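Local structure of eukaryotic translation initiation factor 4E type 5 (Leishmania major, 7KCJ) at residues A[14-19]-A[80-85]; A[18-23]-A[51-56]; A[100-105]-A[152-157]; A[115-120]-A[139-144]. The protein probably acts as a translation initiation factor of the eIF4E family that binds the 7-methylguanosine cap of mRNA. All coordinates share one frame; numbering follows the deposited sequence.

Interaction 1: residues A[14-19]-A[80-85]; sequences LRDKWF and FARNNK
R82 CG is anti to the backbone N (chi1 -169°), which puts CG beside W18 CE2. R82 CB itself stands over the six-membered ring of W18, 3.5 Å from its centroid and almost on the ring normal. F19 CG is likewise anti to N (chi1 -163°), and the ring that follows turns one face to K85 CB. On this other face of the sheet K85 CB lies over the centre of the F19 ring, 3.6 Å from its centroid. Strands 13-23 and 77-82 are antiparallel neighbours. F19 and A81 form a hydrogen-bonded pair, with F19 N to A81 O at 2.8 Å and A81 N to F19 O at 3.0 Å. W18 and R82 form the adjacent non-hydrogen-bonded pair. N83, in the type II turn from A81 to N84, donates from its N to K17 O at 2.9 Å. W18 NE1 donates to R15 O at 2.9 Å, which fixes the indole against the corner of the chain at R15. R82 NH1 reaches D16 OD2 at 3.3 Å, a weak bond within a salt bridge, while R82 NE pairs with D137. R15 NH1 comes within 3.7 Å of R82 NE, and R15 NE donates to V120 O. D16 and D137 probably offset the repulsion between the two guanidinium groups.

Interaction 2: residues A[18-23]-A[51-56]; sequences WFVSFL and DWITSV
F19 turns the edge of its ring to the face of W52, a T-shaped pair with planes 79° apart and centroids 5.1 Å apart, measured to the five-membered ring of W52. F19 CD1 does the touching, 3.7 Å from W52 CD2. F19 CB also lies over the six-membered ring of W52, so one phenylalanine covers both rings of the indole. W52 CG stands anti to its carbonyl carbon (chi1 -66°), which puts CG against F19 CD1. Over one face of the F19 ring, toward the rim, comes D51 O. On the other face of the sheet V20 CG2 meets I53 CD1 at 3.7 Å, the two side chains crossing at about a right angle. W18 CB touches I53 CG1 at 4.0 Å.

The backbone sets these pairs. W18 and I53 form an antiparallel hydrogen-bonded pair: I53 N donates to W18 O at 2.8 Å and W18 N to I53 O at 3.1 Å. F19 and W52 are the adjacent non-hydrogen-bonded pair. V20 N gives a longer bond to D51 O, 3.2 Å, from above the carbonyl plane. D51 OD1 accepts W52 N at 2.8 Å.

Further out, helix 56-64 covers I53 through L59 and T62, and S55 is the N-cap of that helix. The contact joins the outermost strand 48-55 to strand 13-23. F19 and W52 share one face; W18, V20 and I53 share the other. K17 makes a cation-pi contact with W52, and its positive charge probably gains from the electron-rich indole. The F19-W52 pair rests on a C-H edge meeting a pi face.

Interaction 3: residues A[100-105]-A[152-157]; sequences MINLLK and QIRVEV
Two neighbouring antiparallel strands of the eIF4E sheet, 97-103 and 153-159, are paired here, with segment axes 164° apart. I101 with V155 and L103 with I153 are the hydrogen-bonded pairs. I101 N to V155 O, V155 N to I101 O and L103 N to I153 O all measure 2.9 Å and are nearly straight. I153 N donates to L103 O in return.

On the polar face N102 and R154 lie side by side and point the same way. R154 NE donates to N102 OD1 at 3.3 Å, with the amide and guanidinium planes 82° apart. N102 ND2 is used by N187 on the next strand. M100 is bent, and its turn at chi3 (-84°) brings CE against R154. M100 CE touches R154 CD at 3.4 Å, and M100 SD touches E156 CG at 3.5 Å. E156 is held at its carboxylate by R140, R98 and W158.

The opposite face is aliphatic. L103 CD1 meets I153 CD1 at 4.0 Å, and helices 108-121 and 165-178 cover this side through V116, L172 and M176. Beyond the last pair, L104 CD2 lies 3.5 Å from Q152 NE2, the two side chains running together. This strand pair has a polar and an apolar face. The polar side carries amide, guanidinium and carboxylate groups with methionine between them, and R140 and R98 probably stabilise the buried E156 as the anion.

Interaction 4: residues A[115-120]-A[139-144]; sequences LVLAVV and LRIAAR
This is an apolar helix-on-sheet contact near the centre of the chain. L139 reaches from strand 136-143 to helix 108-121. Its two methyls divide the work. L139 CD1 meets V116 CG1 at 3.8 Å and V120 CG2 at 4.1 Å, residues one helical turn apart. L139 CD2 goes to L117 CD2, with the two side chains crossing at about a right angle. That methyl pair is only 3.3 Å apart, tighter than usual van der Waals contact. L139 CG stands anti to the backbone N (chi1 -161°), and CD1 then follows at chi2 60°. I141, two residues on, adds a lighter touch from its CD1 to L117 CD2 at 4.3 Å.

In the eIF4E fold helices pack against one face of a curved antiparallel sheet, and this contact lies between that layer and the sheet. The helix segment runs nearly antiparallel to the strand segment, at 168°, with axes 10.6 Å apart. All five touching residues are buried. Neighbouring strands extend the same apolar surface: V155 touches both V116 and L139, V157 touches V120, and F80 touches L139 and I141. Between L139 and I141, R140 points to the other face of the sheet.

In the fold
The four contacts belong to one antiparallel sheet and the helices on it. Interactions 1 and 2 share W18 and F19 of strand 13-23, which is flanked by strands 77-82 and 48-55; their centres are 6 Å apart. Interaction 4 touches interaction 1 where F80 N meets L139 O at 2.8 Å and W18 CZ2 packs on V120 O at 3.6 Å. It touches interaction 3 through R154 O to A142 N at 2.9 Å and V157 CG2 to L139 CD1 at 3.7 Å. In sequence it is nested within the loop that interaction 3 closes. Interactions 1 and 3 are on opposite sides of the chain's centre, their own centres about 21 Å apart.

Interaction 1: residues A[14-19]-A[80-85]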
# COMPACT_ATOMS: atom_id res chain seq x y z
N LEU A 14 -11.65 2.14 11.28
CA LEU A 14 -10.85 1.14 10.58
C LEU A 14 -10.92 -0.14 11.41
O LEU A 14 -11.07 -0.06 12.64
CB LEU A 14 -9.37 1.56 10.50
CG LEU A 14 -9.10 2.95 9.98
CD1 LEU A 14 -7.63 3.28 10.09
CD2 LEU A 14 -9.61 3.11 8.54
N ARG A 15 -10.74 -1.30 10.76
CA ARG A 15 -10.70 -2.56 11.50
C ARG A 15 -9.34 -2.63 12.21
O ARG A 15 -8.30 -2.34 11.61
CB ARG A 15 -10.95 -3.77 10.59
CG ARG A 15 -9.91 -3.92 9.49
CD ARG A 15 -10.27 -5.03 8.53
NE ARG A 15 -9.14 -5.33 7.66
CZ ARG A 15 -8.25 -6.30 7.87
NH1 ARG A 15 -8.39 -7.12 8.91
NH2 ARG A 15 -7.25 -6.48 7.03
N ASP A 16 -9.34 -2.91 13.52
CA ASP A 16 -8.10 -2.94 14.33
C ASP A 16 -7.30 -1.59 14.16
O ASP A 16 -7.89 -0.62 13.71
CB ASP A 16 -7.27 -4.18 13.92
CG ASP A 16 -8.03 -5.48 13.96
OD1 ASP A 16 -8.44 -5.89 15.06
OD2 ASP A 16 -8.19 -6.09 12.89
N LYS A 17 -6.01 -1.54 14.44
CA LYS A 17 -5.21 -0.33 14.21
C LYS A 17 -4.12 -0.63 13.19
O LYS A 17 -3.70 -1.78 13.05
CB LYS A 17 -4.64 0.24 15.51
CG LYS A 17 -4.07 -0.83 16.44
CD LYS A 17 -3.34 -0.27 17.65
CE LYS A 17 -2.69 -1.36 18.46
NZ LYS A 17 -1.77 -0.81 19.49
N TRP A 18 -3.67 0.40 12.48
CA TRP A 18 -2.64 0.27 11.46
C TRP A 18 -1.51 1.24 11.78
O TRP A 18 -1.79 2.40 12.11
CB TRP A 18 -3.24 0.59 10.07
CG TRP A 18 -4.38 -0.33 9.70
CD1 TRP A 18 -5.64 -0.34 10.22
CD2 TRP A 18 -4.33 -1.41 8.74
NE1 TRP A 18 -6.39 -1.35 9.64
CE2 TRP A 18 -5.60 -2.04 8.76
CE3 TRP A 18 -3.36 -1.88 7.86
CZ2 TRP A 18 -5.90 -3.12 7.93
CZ3 TRP A 18 -3.66 -2.98 7.06
CH2 TRP A 18 -4.91 -3.58 7.10
N PHE A 19 -0.26 0.79 11.73
CA PHE A 19 0.88 1.68 11.95
C PHE A 19 1.39 2.22 10.62
O PHE A 19 1.61 1.45 9.68
CB PHE A 19 2.01 1.00 12.72
CG PHE A 19 2.98 1.99 13.29
CD1 PHE A 19 2.71 2.64 14.49
CD2 PHE A 19 4.15 2.32 12.63
CE1 PHE A 19 3.60 3.57 15.01
CE2 PHE A 19 5.04 3.25 13.15
CZ PHE A 19 4.76 3.88 14.34
N PHE A 80 1.58 0.80 5.56
CA PHE A 80 0.52 0.67 6.55
C PHE A 80 0.51 -0.80 6.98
O PHE A 80 0.30 -1.68 6.14
CB PHE A 80 -0.86 1.02 5.96
CG PHE A 80 -0.99 2.43 5.41
CD1 PHE A 80 -0.47 2.75 4.17
CD2 PHE A 80 -1.63 3.41 6.14
CE1 PHE A 80 -0.58 4.04 3.68
CE2 PHE A 80 -1.73 4.70 5.64
CZ PHE A 80 -1.22 5.01 4.42
N ALA A 81 0.71 -1.07 8.28
CA ALA A 81 0.70 -2.45 8.76
C ALA A 81 -0.28 -2.62 9.89
O ALA A 81 -0.19 -1.92 10.89
CB ALA A 81 2.09 -2.89 9.21
N ARG A 82 -1.19 -3.59 9.76
CA ARG A 82 -2.16 -3.84 10.80
C ARG A 82 -1.50 -4.46 12.04
O ARG A 82 -0.82 -5.48 11.94
CB ARG A 82 -3.30 -4.71 10.26
CG ARG A 82 -4.48 -4.80 11.23
CD ARG A 82 -5.55 -5.73 10.70
NE ARG A 82 -5.06 -7.09 10.48
CZ ARG A 82 -4.99 -8.02 11.42
NH1 ARG A 82 -5.40 -7.76 12.66
NH2 ARG A 82 -4.53 -9.23 11.13
N ASN A 83 -1.65 -3.80 13.21
CA ASN A 83 -1.13 -4.23 14.52
C ASN A 83 0.39 -4.43 14.60
O ASN A 83 0.84 -5.17 15.47
CB ASN A 83 -1.82 -5.52 14.98
CG ASN A 83 -3.25 -5.40 15.43
OD1 ASN A 83 -3.99 -6.39 15.44
ND2 ASN A 83 -3.67 -4.22 15.86
N ASN A 84 1.17 -3.77 13.73
CA ASN A 84 2.62 -3.98 13.76
C ASN A 84 3.36 -2.68 13.51
O ASN A 84 3.23 -2.10 12.43
CB ASN A 84 3.01 -5.05 12.74
CG ASN A 84 4.47 -5.45 12.81
OD1 ASN A 84 5.20 -5.10 13.74
ND2 ASN A 84 4.93 -6.19 11.81
N LYS A 85 4.12 -2.20 14.52
CA LYS A 85 4.86 -0.96 14.35
C LYS A 85 6.29 -1.17 13.84
O LYS A 85 7.00 -0.18 13.64
CB LYS A 85 4.83 -0.08 15.60
CG LYS A 85 5.64 -0.56 16.78
CD LYS A 85 5.67 0.55 17.85
CE LYS A 85 4.34 0.72 18.56
NZ LYS A 85 4.30 1.93 19.44

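Interaction 2: residues A[18-23]-A[51-56]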
# COMPACT_ATOMS: atom_id res chain seq x y z
N TRP A 18 -3.67 0.40 12.48
CA TRP A 18 -2.64 0.27 11.46
C TRP A 18 -1.51 1.24 11.78
O TRP A 18 -1.79 2.40 12.11
CB TRP A 18 -3.24 0.59 10.07
CG TRP A 18 -4.38 -0.33 9.70
CD1 TRP A 18 -5.64 -0.34 10.22
CD2 TRP A 18 -4.33 -1.41 8.74
NE1 TRP A 18 -6.39 -1.35 9.64
CE2 TRP A 18 -5.60 -2.04 8.76
CE3 TRP A 18 -3.36 -1.88 7.86
CZ2 TRP A 18 -5.90 -3.12 7.93
CZ3 TRP A 18 -3.66 -2.98 7.06
CH2 TRP A 18 -4.91 -3.58 7.10
N PHE A 19 -0.26 0.79 11.73
CA PHE A 19 0.88 1.68 11.95
C PHE A 19 1.39 2.22 10.62
O PHE A 19 1.61 1.45 9.68
CB PHE A 19 2.01 1.00 12.72
CG PHE A 19 2.98 1.99 13.29
CD1 PHE A 19 2.71 2.64 14.49
CD2 PHE A 19 4.15 2.32 12.63
CE1 PHE A 19 3.60 3.57 15.01
CE2 PHE A 19 5.04 3.25 13.15
CZ PHE A 19 4.76 3.88 14.34
N VAL A 20 1.58 3.53 10.54
CA VAL A 20 2.02 4.20 9.32
C VAL A 20 3.49 4.58 9.44
O VAL A 20 3.92 5.11 10.47
CB VAL A 20 1.15 5.44 9.00
CG1 VAL A 20 1.44 5.96 7.60
CG2 VAL A 20 -0.34 5.13 9.15
N SER A 21 4.27 4.28 8.41
CA SER A 21 5.69 4.63 8.39
C SER A 21 6.12 4.99 6.97
O SER A 21 5.50 4.56 5.99
CB SER A 21 6.54 3.51 8.96
OG SER A 21 6.37 2.36 8.16
N PHE A 22 7.17 5.79 6.85
CA PHE A 22 7.64 6.24 5.55
C PHE A 22 9.09 5.82 5.36
O PHE A 22 9.94 6.22 6.14
CB PHE A 22 7.49 7.76 5.46
CG PHE A 22 8.16 8.39 4.27
CD1 PHE A 22 7.67 8.19 2.99
CD2 PHE A 22 9.27 9.19 4.42
CE1 PHE A 22 8.28 8.77 1.90
CE2 PHE A 22 9.88 9.77 3.33
CZ PHE A 22 9.38 9.55 2.08
N LEU A 23 9.38 5.08 4.31
CA LEU A 23 10.75 4.67 4.00
C LEU A 23 11.22 5.37 2.74
O LEU A 23 10.70 5.11 1.66
CB LEU A 23 10.84 3.14 3.82
CG LEU A 23 12.21 2.54 3.34
CD1 LEU A 23 13.36 3.01 4.18
CD2 LEU A 23 12.21 1.04 3.38
N ASP A 51 2.66 7.14 13.12
CA ASP A 51 1.92 6.73 14.31
C ASP A 51 0.77 5.77 13.93
O ASP A 51 0.51 5.53 12.75
CB ASP A 51 1.35 7.99 15.00
CG ASP A 51 1.11 7.86 16.49
OD1 ASP A 51 1.22 6.73 17.03
OD2 ASP A 51 0.83 8.91 17.12
N TRP A 52 0.06 5.24 14.94
CA TRP A 52 -1.09 4.37 14.73
C TRP A 52 -2.26 5.18 14.21
O TRP A 52 -2.46 6.32 14.63
CB TRP A 52 -1.55 3.79 16.08
CG TRP A 52 -0.58 2.86 16.73
CD1 TRP A 52 0.19 3.11 17.83
CD2 TRP A 52 -0.30 1.51 16.34
NE1 TRP A 52 0.95 2.00 18.14
CE2 TRP A 52 0.67 1.00 17.24
CE3 TRP A 52 -0.74 0.69 15.29
CZ2 TRP A 52 1.15 -0.30 17.15
CZ3 TRP A 52 -0.25 -0.60 15.19
CH2 TRP A 52 0.66 -1.09 16.13
N ILE A 53 -3.10 4.56 13.39
CA ILE A 53 -4.34 5.16 12.93
C ILE A 53 -5.49 4.16 13.21
O ILE A 53 -5.34 2.96 12.99
CB ILE A 53 -4.30 5.65 11.46
CG1 ILE A 53 -3.96 4.50 10.46
CG2 ILE A 53 -3.36 6.86 11.31
CD1 ILE A 53 -4.03 4.91 8.98
N THR A 54 -6.59 4.65 13.79
CA THR A 54 -7.75 3.82 14.13
C THR A 54 -9.05 4.28 13.45
O THR A 54 -10.08 3.64 13.63
CB THR A 54 -7.93 3.80 15.66
OG1 THR A 54 -8.38 5.09 16.09
CG2 THR A 54 -6.65 3.43 16.42
N SER A 55 -9.01 5.39 12.71
CA SER A 55 -10.20 5.95 12.10
C SER A 55 -9.89 6.54 10.74
O SER A 55 -8.73 6.80 10.42
CB SER A 55 -10.79 7.02 13.02
OG SER A 55 -10.01 8.21 12.99
N VAL A 56 -10.95 6.75 9.94
CA VAL A 56 -10.83 7.35 8.61
C VAL A 56 -10.30 8.80 8.73
O VAL A 56 -9.50 9.23 7.90
CB VAL A 56 -12.21 7.27 7.91
CG1 VAL A 56 -12.29 8.22 6.71
CG2 VAL A 56 -12.50 5.83 7.48

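Interaction 3: residues A[100-105]-A[152-157]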
# COMPACT_ATOMS: atom_id res chain seq x y z
N MET A 100 -0.65 -6.29 -6.98
CA MET A 100 -0.09 -5.00 -7.36
C MET A 100 -1.08 -4.27 -8.22
O MET A 100 -1.62 -4.85 -9.16
CB MET A 100 1.22 -5.13 -8.16
CG MET A 100 2.20 -6.11 -7.59
SD MET A 100 2.76 -5.93 -5.92
CE MET A 100 4.07 -4.72 -6.21
N ILE A 101 -1.37 -3.03 -7.86
CA ILE A 101 -2.27 -2.17 -8.62
C ILE A 101 -1.48 -0.94 -9.05
O ILE A 101 -1.08 -0.14 -8.20
CB ILE A 101 -3.48 -1.76 -7.75
CG1 ILE A 101 -4.24 -2.99 -7.22
CG2 ILE A 101 -4.43 -0.85 -8.52
CD1 ILE A 101 -4.78 -2.80 -5.92
N ASN A 102 -1.25 -0.77 -10.36
CA ASN A 102 -0.57 0.43 -10.87
C ASN A 102 -1.60 1.46 -11.31
O ASN A 102 -2.50 1.11 -12.08
CB ASN A 102 0.35 0.10 -12.02
CG ASN A 102 1.51 -0.76 -11.59
OD1 ASN A 102 2.50 -0.26 -11.05
ND2 ASN A 102 1.41 -2.06 -11.82
N LEU A 103 -1.51 2.69 -10.80
CA LEU A 103 -2.48 3.74 -11.12
C LEU A 103 -1.71 4.78 -11.89
O LEU A 103 -0.82 5.41 -11.33
CB LEU A 103 -3.04 4.32 -9.81
CG LEU A 103 -3.69 3.32 -8.87
CD1 LEU A 103 -4.02 3.95 -7.51
CD2 LEU A 103 -4.94 2.67 -9.54
N LEU A 104 -2.01 4.94 -13.19
CA LEU A 104 -1.25 5.82 -14.06
C LEU A 104 -1.53 7.32 -13.96
O LEU A 104 -0.58 8.10 -14.05
CB LEU A 104 -1.42 5.40 -15.54
CG LEU A 104 -1.07 3.96 -15.97
CD1 LEU A 104 -0.94 3.87 -17.47
CD2 LEU A 104 0.22 3.48 -15.37
N LYS A 105 -2.79 7.74 -13.89
CA LYS A 105 -3.11 9.18 -13.95
C LYS A 105 -4.46 9.54 -13.32
O LYS A 105 -5.30 8.66 -13.15
CB LYS A 105 -3.11 9.59 -15.43
CG LYS A 105 -4.11 8.82 -16.27
CD LYS A 105 -4.07 9.23 -17.72
CE LYS A 105 -4.72 8.21 -18.61
NZ LYS A 105 -4.72 8.63 -20.03
N GLN A 152 1.88 8.82 -11.64
CA GLN A 152 1.81 7.37 -11.49
C GLN A 152 2.26 6.89 -10.12
O GLN A 152 3.28 7.36 -9.60
CB GLN A 152 2.64 6.68 -12.57
CG GLN A 152 2.46 5.16 -12.57
CD GLN A 152 3.33 4.47 -13.59
OE1 GLN A 152 4.14 5.10 -14.31
NE2 GLN A 152 3.22 3.14 -13.63
N ILE A 153 1.48 5.97 -9.51
CA ILE A 153 1.79 5.32 -8.24
C ILE A 153 1.51 3.81 -8.33
O ILE A 153 0.80 3.34 -9.22
CB ILE A 153 1.05 5.97 -7.03
CG1 ILE A 153 -0.48 5.71 -7.09
CG2 ILE A 153 1.35 7.45 -6.92
CD1 ILE A 153 -1.27 6.30 -5.92
N ARG A 154 2.09 3.03 -7.41
CA ARG A 154 1.81 1.60 -7.31
C ARG A 154 1.37 1.27 -5.91
O ARG A 154 2.05 1.64 -4.96
CB ARG A 154 3.02 0.74 -7.66
CG ARG A 154 2.65 -0.75 -7.66
CD ARG A 154 3.84 -1.68 -7.74
NE ARG A 154 4.70 -1.44 -8.89
CZ ARG A 154 5.89 -2.01 -9.06
NH1 ARG A 154 6.38 -2.84 -8.14
NH2 ARG A 154 6.61 -1.74 -10.14
N VAL A 155 0.26 0.56 -5.77
CA VAL A 155 -0.20 0.10 -4.48
C VAL A 155 0.04 -1.41 -4.43
O VAL A 155 -0.33 -2.14 -5.35
CB VAL A 155 -1.68 0.45 -4.21
CG1 VAL A 155 -2.09 0.02 -2.80
CG2 VAL A 155 -1.93 1.94 -4.40
N GLU A 156 0.72 -1.87 -3.40
CA GLU A 156 1.04 -3.28 -3.20
C GLU A 156 0.29 -3.75 -1.96
O GLU A 156 0.48 -3.19 -0.88
CB GLU A 156 2.56 -3.44 -3.01
CG GLU A 156 3.02 -4.85 -2.65
CD GLU A 156 4.53 -4.99 -2.47
OE1 GLU A 156 5.05 -6.12 -2.62
OE2 GLU A 156 5.18 -3.96 -2.18
N VAL A 157 -0.55 -4.77 -2.10
CA VAL A 157 -1.34 -5.31 -0.98
C VAL A 157 -0.83 -6.69 -0.62
O VAL A 157 -0.78 -7.55 -1.49
CB VAL A 157 -2.84 -5.41 -1.37
CG1 VAL A 157 -3.69 -5.77 -0.16
CG2 VAL A 157 -3.35 -4.13 -2.06

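Interaction 4: residues A[115-120]-A[139-144]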
# COMPACT_ATOMS: atom_id res chain seq x y z
N LEU A 115 -10.32 3.58 -3.07
CA LEU A 115 -10.94 2.27 -3.06
C LEU A 115 -10.08 1.23 -2.35
O LEU A 115 -10.59 0.51 -1.50
CB LEU A 115 -11.28 1.83 -4.49
CG LEU A 115 -11.78 0.39 -4.64
CD1 LEU A 115 -13.24 0.27 -4.25
CD2 LEU A 115 -11.55 -0.11 -6.03
N VAL A 116 -8.78 1.16 -2.70
CA VAL A 116 -7.88 0.17 -2.09
C VAL A 116 -7.74 0.41 -0.59
O VAL A 116 -7.86 -0.54 0.20
CB VAL A 116 -6.51 0.12 -2.81
CG1 VAL A 116 -5.61 -0.92 -2.15
CG2 VAL A 116 -6.68 -0.22 -4.28
N LEU A 117 -7.56 1.69 -0.18
CA LEU A 117 -7.45 2.03 1.25
C LEU A 117 -8.72 1.57 2.00
O LEU A 117 -8.61 0.94 3.04
CB LEU A 117 -7.25 3.54 1.45
CG LEU A 117 -5.86 4.11 1.09
CD1 LEU A 117 -5.83 5.61 1.22
CD2 LEU A 117 -4.74 3.49 1.94
N ALA A 118 -9.90 1.78 1.40
CA ALA A 118 -11.17 1.37 2.00
C ALA A 118 -11.35 -0.15 2.05
O ALA A 118 -11.69 -0.67 3.11
CB ALA A 118 -12.34 2.02 1.28
N VAL A 119 -11.11 -0.87 0.94
CA VAL A 119 -11.27 -2.31 0.93
C VAL A 119 -10.30 -3.02 1.92
O VAL A 119 -10.68 -4.01 2.55
CB VAL A 119 -11.19 -2.93 -0.50
CG1 VAL A 119 -12.30 -2.43 -1.43
CG2 VAL A 119 -9.82 -2.82 -1.13
N VAL A 120 -9.07 -2.53 2.04
CA VAL A 120 -8.08 -3.14 2.93
C VAL A 120 -8.25 -2.74 4.40
O VAL A 120 -8.25 -3.61 5.28
CB VAL A 120 -6.66 -2.82 2.41
CG1 VAL A 120 -5.57 -3.16 3.43
CG2 VAL A 120 -6.40 -3.52 1.08
N LEU A 139 -0.23 -2.75 3.46
CA LEU A 139 -0.46 -1.94 2.29
C LEU A 139 0.78 -1.08 2.08
O LEU A 139 1.21 -0.41 3.02
CB LEU A 139 -1.68 -1.06 2.55
CG LEU A 139 -2.39 -0.45 1.37
CD1 LEU A 139 -2.93 -1.51 0.45
CD2 LEU A 139 -3.56 0.37 1.89
N ARG A 140 1.39 -1.14 0.89
CA ARG A 140 2.59 -0.37 0.59
C ARG A 140 2.31 0.51 -0.62
O ARG A 140 1.88 0.03 -1.65
CB ARG A 140 3.78 -1.29 0.33
CG ARG A 140 3.86 -2.47 1.30
CD ARG A 140 5.26 -2.76 1.74
NE ARG A 140 6.05 -3.35 0.68
CZ ARG A 140 7.38 -3.37 0.66
NH1 ARG A 140 8.08 -2.81 1.63
NH2 ARG A 140 8.02 -3.96 -0.35
N ILE A 141 2.50 1.82 -0.49
CA ILE A 141 2.24 2.76 -1.57
C ILE A 141 3.55 3.36 -2.06
O ILE A 141 4.31 3.90 -1.27
CB ILE A 141 1.22 3.83 -1.15
CG1 ILE A 141 -0.02 3.20 -0.51
CG2 ILE A 141 0.82 4.67 -2.32
CD1 ILE A 141 -0.96 4.28 0.12
N ALA A 142 3.89 3.13 -3.34
CA ALA A 142 5.15 3.61 -3.91
C ALA A 142 4.96 4.64 -5.00
O ALA A 142 4.32 4.34 -6.01
CB ALA A 142 5.95 2.44 -4.45
N ALA A 143 5.58 5.82 -4.86
CA ALA A 143 5.53 6.84 -5.91
C ALA A 143 6.39 6.36 -7.08
O ALA A 143 7.58 6.06 -6.89
CB ALA A 143 6.09 8.16 -5.40
N ARG A 144 5.82 6.29 -8.29
CA ARG A 144 6.58 5.88 -9.47
C ARG A 144 6.41 6.89 -10.65
O ARG A 144 5.96 6.49 -11.73
CB ARG A 144 6.14 4.47 -9.89
CG ARG A 144 6.41 3.41 -8.83
CD ARG A 144 6.85 2.10 -9.44
NE ARG A 144 8.16 1.69 -8.94
CZ ARG A 144 9.24 1.55 -9.70
NH1 ARG A 144 9.18 1.77 -11.00
NH2 ARG A 144 10.40 1.18 -9.15